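Sporozoite-specific SAG protein (Toxoplasma gondii, PDB 2WNK) is a SAG2-related surface antigen of the sporozoite stage, built from two SRS domains, and probably acts at the parasite surface, perhaps in host-cell attachment. Local coordinates at residues S12-E18 with G122-K128; R25-P29 with F97-Q101. One frame throughout, in Å; residues are numbered along the deposited sequence.

How the contacts relate
The two contacts illustrate how a beta sandwich is held within a sheet and between sheets. Contact 1 pairs strands 12-17 and 121-127 side by side in the mixed sheet of the first SRS domain, whereas contact 2 spans the interior, from strand 22-28 of the three-stranded antiparallel sheet to strand 94-101, the next neighbour of 121-127. Their centres lie 11 Å apart. Along the chain contact 2 is nested inside the loop that contact 1 closes. A probable hydrogen bond from Phe98 N to Val123 O joins them as neighbours in one sheet. Phe15 also packs on Phe26, so the paired strands and the cross-link between sheets border one hydrophobic interior.

Contact 1: S12-E18 with G122-K128; sequences SISFTVE and GVHILVK
Segments 12-18 and 122-128 pair as parallel strands in register, Ser12 beside Gly122 through Val17 beside Val127, their axes 4.5 Å apart at closest and inclined by 19°. Six N-H...O bonds zip them together; the shortest joins Val17 N to Leu126 O at 2.7 Å. The face bearing Ile13, Phe15 and Val17 with Val123, Ile125 and Val127 is apolar. There Ile13 CG1 lies alongside Val123 CG2 at 3.9 Å, both side chains pointing the same way. The Phe15 ring presents its edge, at CE2, to Val123 CG1 at 4.1 Å. Val17 and Ile125 touch through their CG2 methyls, 3.9 Å apart. Strands 22-28 and 80-86 of the opposing sheet pack on this face, with Val24 and Phe26 against Phe15. The other face carries Ser12, Ser14, Thr16, His124 and Leu126; His124 stacks on Phe97 and bonds through NE2 to Ser95. At the strand ends the Lys128 chain turns at two of its torsions, bringing NZ to 3.0 Å from Glu18 OE2, above the carboxylate plane. The chemistry thus implies a two-faced ribbon: hydrocarbon on the interior side, a mostly polar, more exposed face behind it, and a salt bridge joining the strands where the pairing ends.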
loop_
_atom_site.group_PDB
_atom_site.type_symbol
_atom_site.label_atom_id
_atom_site.label_comp_id
_atom_site.label_asym_id
_atom_site.label_seq_id
_atom_site.Cartn_x
_atom_site.Cartn_y
_atom_site.Cartn_z
ATOM N N SER A 12 -8.001 -4.040 21.503
ATOM C CA SER A 12 -8.124 -4.075 20.072
ATOM C C SER A 12 -6.784 -4.429 19.438
ATOM O O SER A 12 -5.720 -4.294 20.047
ATOM C CB SER A 12 -8.628 -2.713 19.574
ATOM O OG SER A 12 -8.801 -2.685 18.174
ATOM N N ILE A 13 -6.855 -4.903 18.212
ATOM C CA ILE A 13 -5.644 -5.096 17.437
ATOM C C ILE A 13 -5.839 -4.228 16.206
ATOM O O ILE A 13 -6.986 -3.992 15.769
ATOM C CB ILE A 13 -5.417 -6.587 17.041
ATOM C CG1 ILE A 13 -6.550 -7.114 16.165
ATOM C CG2 ILE A 13 -5.217 -7.470 18.295
ATOM C CD1 ILE A 13 -6.274 -8.513 15.658
ATOM N N SER A 14 -4.734 -3.701 15.685
ATOM C CA SER A 14 -4.828 -2.766 14.590
ATOM C C SER A 14 -3.919 -3.153 13.439
ATOM O O SER A 14 -2.830 -3.725 13.629
ATOM C CB SER A 14 -4.545 -1.337 15.029
ATOM O OG SER A 14 -3.299 -1.269 15.696
ATOM N N PHE A 15 -4.409 -2.861 12.239
ATOM C CA PHE A 15 -3.617 -3.066 11.040
ATOM C C PHE A 15 -3.729 -1.848 10.162
ATOM O O PHE A 15 -4.666 -1.062 10.301
ATOM C CB PHE A 15 -4.132 -4.262 10.249
ATOM C CG PHE A 15 -4.209 -5.514 11.019
ATOM C CD1 PHE A 15 -3.176 -6.454 10.985
ATOM C CD2 PHE A 15 -5.354 -5.805 11.756
ATOM C CE1 PHE A 15 -3.288 -7.638 11.682
ATOM C CE2 PHE A 15 -5.453 -6.999 12.463
ATOM C CZ PHE A 15 -4.429 -7.909 12.435
ATOM N N THR A 16 -2.786 -1.709 9.238
ATOM C CA THR A 16 -2.833 -0.624 8.279
ATOM C C THR A 16 -2.641 -1.187 6.868
ATOM O O THR A 16 -1.760 -2.033 6.642
ATOM C CB THR A 16 -1.739 0.407 8.568
ATOM O OG1 THR A 16 -1.866 0.891 9.913
ATOM C CG2 THR A 16 -1.836 1.574 7.603
ATOM N N VAL A 17 -3.464 -0.734 5.935
ATOM C CA VAL A 17 -3.317 -1.113 4.538
ATOM C C VAL A 17 -2.644 0.053 3.816
ATOM O O VAL A 17 -3.185 1.151 3.753
ATOM C CB VAL A 17 -4.672 -1.453 3.872
ATOM C CG1 VAL A 17 -4.477 -1.725 2.370
ATOM C CG2 VAL A 17 -5.321 -2.697 4.549
ATOM N N GLU A 18 -1.472 -0.204 3.253
ATOM C CA GLU A 18 -0.628 0.858 2.698
ATOM C C GLU A 18 -0.622 0.902 1.166
ATOM O O GLU A 18 -0.301 1.932 0.556
ATOM C CB GLU A 18 0.800 0.658 3.198
ATOM C CG GLU A 18 0.885 0.389 4.691
ATOM C CD GLU A 18 1.408 1.579 5.460
ATOM O OE1 GLU A 18 2.000 1.361 6.548
ATOM O OE2 GLU A 18 1.251 2.721 4.964
ATOM N N GLY A 122 -11.613 -5.995 19.546
ATOM C CA GLY A 122 -11.874 -5.130 18.395
ATOM C C GLY A 122 -10.726 -5.229 17.386
ATOM O O GLY A 122 -9.570 -5.451 17.760
ATOM N N VAL A 123 -11.075 -5.116 16.112
ATOM C CA VAL A 123 -10.118 -5.114 15.012
ATOM C C VAL A 123 -10.304 -3.821 14.260
ATOM O O VAL A 123 -11.420 -3.534 13.801
ATOM C CB VAL A 123 -10.412 -6.245 14.047
ATOM C CG1 VAL A 123 -9.479 -6.139 12.805
ATOM C CG2 VAL A 123 -10.191 -7.571 14.746
ATOM N N HIS A 124 -9.250 -3.012 14.208
ATOM C CA HIS A 124 -9.305 -1.725 13.540
ATOM C C HIS A 124 -8.371 -1.810 12.330
ATOM O O HIS A 124 -7.172 -2.090 12.501
ATOM C CB HIS A 124 -8.811 -0.644 14.465
ATOM C CG HIS A 124 -8.656 0.681 13.790
ATOM N ND1 HIS A 124 -7.580 1.505 14.023
ATOM C CD2 HIS A 124 -9.408 1.298 12.847
ATOM C CE1 HIS A 124 -7.688 2.591 13.275
ATOM N NE2 HIS A 124 -8.790 2.492 12.555
ATOM N N ILE A 125 -8.913 -1.580 11.140
ATOM C CA ILE A 125 -8.080 -1.572 9.939
ATOM C C ILE A 125 -8.078 -0.157 9.380
ATOM O O ILE A 125 -9.142 0.369 9.009
ATOM C CB ILE A 125 -8.549 -2.572 8.879
ATOM C CG1 ILE A 125 -8.562 -4.003 9.461
ATOM C CG2 ILE A 125 -7.633 -2.448 7.652
ATOM C CD1 ILE A 125 -9.305 -5.047 8.598
ATOM N N LEU A 126 -6.896 0.453 9.381
ATOM C CA LEU A 126 -6.681 1.784 8.803
ATOM C C LEU A 126 -6.255 1.631 7.337
ATOM O O LEU A 126 -5.265 0.973 7.041
ATOM C CB LEU A 126 -5.601 2.533 9.577
ATOM C CG LEU A 126 -5.386 3.952 9.014
ATOM C CD1 LEU A 126 -6.633 4.780 9.155
ATOM C CD2 LEU A 126 -4.175 4.672 9.605
ATOM N N VAL A 127 -7.011 2.218 6.423
ATOM C CA VAL A 127 -6.692 2.100 5.011
ATOM C C VAL A 127 -6.193 3.468 4.512
ATOM O O VAL A 127 -6.895 4.480 4.612
ATOM C CB VAL A 127 -7.907 1.628 4.211
ATOM C CG1 VAL A 127 -7.546 1.473 2.746
ATOM C CG2 VAL A 127 -8.432 0.286 4.770
ATOM N N LYS A 128 -4.968 3.501 4.007
ATOM C CA LYS A 128 -4.360 4.776 3.592
ATOM C C LYS A 128 -4.929 5.242 2.259
ATOM O O LYS A 128 -5.474 4.424 1.498
ATOM C CB LYS A 128 -2.842 4.617 3.463
ATOM C CG LYS A 128 -2.138 4.237 4.767
ATOM C CD LYS A 128 -1.767 5.489 5.538
ATOM C CE LYS A 128 -1.160 5.201 6.905
ATOM N NZ LYS A 128 0.296 4.896 6.795
#

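Contact 2: R25-P29 with F97-Q101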
loop_
_atom_site.group_PDB
_atom_site.type_symbol
_atom_site.label_atom_id
_atom_site.label_comp_id
_atom_site.label_asym_id
_atom_site.label_seq_id
_atom_site.Cartn_x
_atom_site.Cartn_y
_atom_site.Cartn_z
ATOM N N ARG A 25 -4.717 -10.092 7.290
ATOM C CA ARG A 25 -5.196 -11.363 7.835
ATOM C C ARG A 25 -5.328 -11.201 9.326
ATOM O O ARG A 25 -4.410 -10.710 9.995
ATOM C CB ARG A 25 -4.236 -12.516 7.496
ATOM C CG ARG A 25 -4.196 -12.859 6.039
ATOM C CD ARG A 25 -3.155 -13.964 5.742
ATOM N NE ARG A 25 -2.911 -14.059 4.300
ATOM C CZ ARG A 25 -3.769 -14.605 3.452
ATOM N NH1 ARG A 25 -4.915 -15.113 3.909
ATOM N NH2 ARG A 25 -3.493 -14.629 2.157
ATOM N N PHE A 26 -6.488 -11.560 9.851
ATOM C CA PHE A 26 -6.662 -11.571 11.286
ATOM C C PHE A 26 -7.528 -12.738 11.716
ATOM O O PHE A 26 -8.187 -13.368 10.904
ATOM C CB PHE A 26 -7.249 -10.245 11.784
ATOM C CG PHE A 26 -8.642 -9.963 11.293
ATOM C CD1 PHE A 26 -9.743 -10.346 12.047
ATOM C CD2 PHE A 26 -8.844 -9.238 10.124
ATOM C CE1 PHE A 26 -11.044 -10.049 11.634
ATOM C CE2 PHE A 26 -10.154 -8.942 9.688
ATOM C CZ PHE A 26 -11.257 -9.357 10.460
ATOM N N ASN A 27 -7.498 -13.021 13.010
ATOM C CA ASN A 27 -8.185 -14.168 13.545
ATOM C C ASN A 27 -9.077 -13.768 14.726
ATOM O O ASN A 27 -8.673 -12.982 15.588
ATOM C CB ASN A 27 -7.157 -15.220 13.967
ATOM C CG ASN A 27 -7.736 -16.280 14.870
ATOM O OD1 ASN A 27 -7.621 -16.197 16.101
ATOM N ND2 ASN A 27 -8.366 -17.286 14.267
ATOM N N CYS A 28 -10.280 -14.316 14.720
ATOM C CA CYS A 28 -11.156 -14.317 15.914
ATOM C C CYS A 28 -10.979 -15.680 16.585
ATOM O O CYS A 28 -11.384 -16.696 16.015
ATOM C CB CYS A 28 -12.624 -14.122 15.521
ATOM S SG CYS A 28 -13.033 -12.395 14.914
ATOM N N PRO A 29 -10.358 -15.691 17.764
ATOM C CA PRO A 29 -9.977 -16.938 18.384
ATOM C C PRO A 29 -11.159 -17.639 18.900
ATOM O O PRO A 29 -12.238 -17.177 18.967
ATOM C CB PRO A 29 -9.074 -16.508 19.522
ATOM C CG PRO A 29 -9.508 -15.271 19.915
ATOM C CD PRO A 29 -9.889 -14.589 18.597
ATOM N N PHE A 97 -13.862 -1.310 10.982
ATOM C CA PHE A 97 -13.783 -2.013 12.267
ATOM C C PHE A 97 -14.547 -3.294 12.226
ATOM O O PHE A 97 -15.570 -3.428 11.507
ATOM C CB PHE A 97 -14.398 -1.144 13.390
ATOM C CG PHE A 97 -13.731 0.173 13.585
ATOM C CD1 PHE A 97 -12.681 0.276 14.476
ATOM C CD2 PHE A 97 -14.131 1.297 12.863
ATOM C CE1 PHE A 97 -12.060 1.498 14.683
ATOM C CE2 PHE A 97 -13.519 2.520 13.074
ATOM C CZ PHE A 97 -12.492 2.616 13.970
ATOM N N PHE A 98 -14.070 -4.263 13.038
ATOM C CA PHE A 98 -14.859 -5.436 13.338
ATOM C C PHE A 98 -14.807 -5.740 14.825
ATOM O O PHE A 98 -13.923 -5.215 15.543
ATOM C CB PHE A 98 -14.268 -6.658 12.601
ATOM C CG PHE A 98 -14.175 -6.450 11.111
ATOM C CD1 PHE A 98 -15.305 -6.641 10.310
ATOM C CD2 PHE A 98 -12.985 -6.019 10.530
ATOM C CE1 PHE A 98 -15.269 -6.458 8.935
ATOM C CE2 PHE A 98 -12.928 -5.810 9.148
ATOM C CZ PHE A 98 -14.077 -6.026 8.354
ATOM N N LEU A 99 -15.731 -6.589 15.295
ATOM C CA LEU A 99 -15.571 -7.184 16.606
ATOM C C LEU A 99 -15.490 -8.696 16.504
ATOM O O LEU A 99 -16.192 -9.305 15.680
ATOM C CB LEU A 99 -16.789 -6.861 17.479
ATOM C CG LEU A 99 -16.797 -5.371 17.848
ATOM C CD1 LEU A 99 -18.154 -4.949 18.416
ATOM C CD2 LEU A 99 -15.665 -5.058 18.854
ATOM N N CYS A 100 -14.723 -9.300 17.413
ATOM C CA CYS A 100 -14.725 -10.738 17.607
ATOM C C CYS A 100 -15.494 -10.936 18.912
ATOM O O CYS A 100 -15.142 -10.325 19.933
ATOM C CB CYS A 100 -13.292 -11.247 17.780
ATOM S SG CYS A 100 -12.214 -11.094 16.290
ATOM N N GLN A 101 -16.532 -11.732 18.849
ATOM C CA GLN A 101 -17.436 -11.915 19.965
ATOM C C GLN A 101 -17.817 -13.359 20.142
ATOM O O GLN A 101 -17.641 -14.126 19.274
ATOM C CB GLN A 101 -18.703 -11.086 19.766
ATOM C CG GLN A 101 -19.654 -11.534 18.764
ATOM C CD GLN A 101 -20.771 -10.536 18.457
ATOM O OE1 GLN A 101 -21.739 -10.853 17.809
ATOM N NE2 GLN A 101 -20.601 -9.352 18.894
#
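A disulfide bridging the two sheets of a beta sandwich is the element seen here, tying strand 22-28 of one sheet to strand 94-101 of the other in the first SRS domain. The strand segments run 7.9 Å apart at closest, inclined by 33°, and share no hydrogen bond. Cys28 SG is joined to Cys100 SG at 2.1 Å. Both cysteines direct CB toward the other strand, and with each sulfur anti to its own carbonyl carbon the two meet, the bridge closing with chi3 at -72°. Two residues earlier on each strand, Phe26 meets Phe98: CZ of Phe26 comes to 3.8 Å from CD2 of Phe98. The ring planes are within 29° of parallel, yet with centroids 5.5 Å apart little of one face lies over the other. Ile35, Val123 and Ile125 pack against both rings, and Phe82 meets Phe26 from strand 80-86. Asn27, whose CB is directed away from strand 94-101, uses its amide for hydrogen bonds to Ser5 OG, Asp81 OD1 and Gly78 O. Covalent and dispersive forces therefore act together: the buried bridge fixes the spacing of the sheets at one point, and the neighbouring ring pair adds an apolar contact between the same two strands.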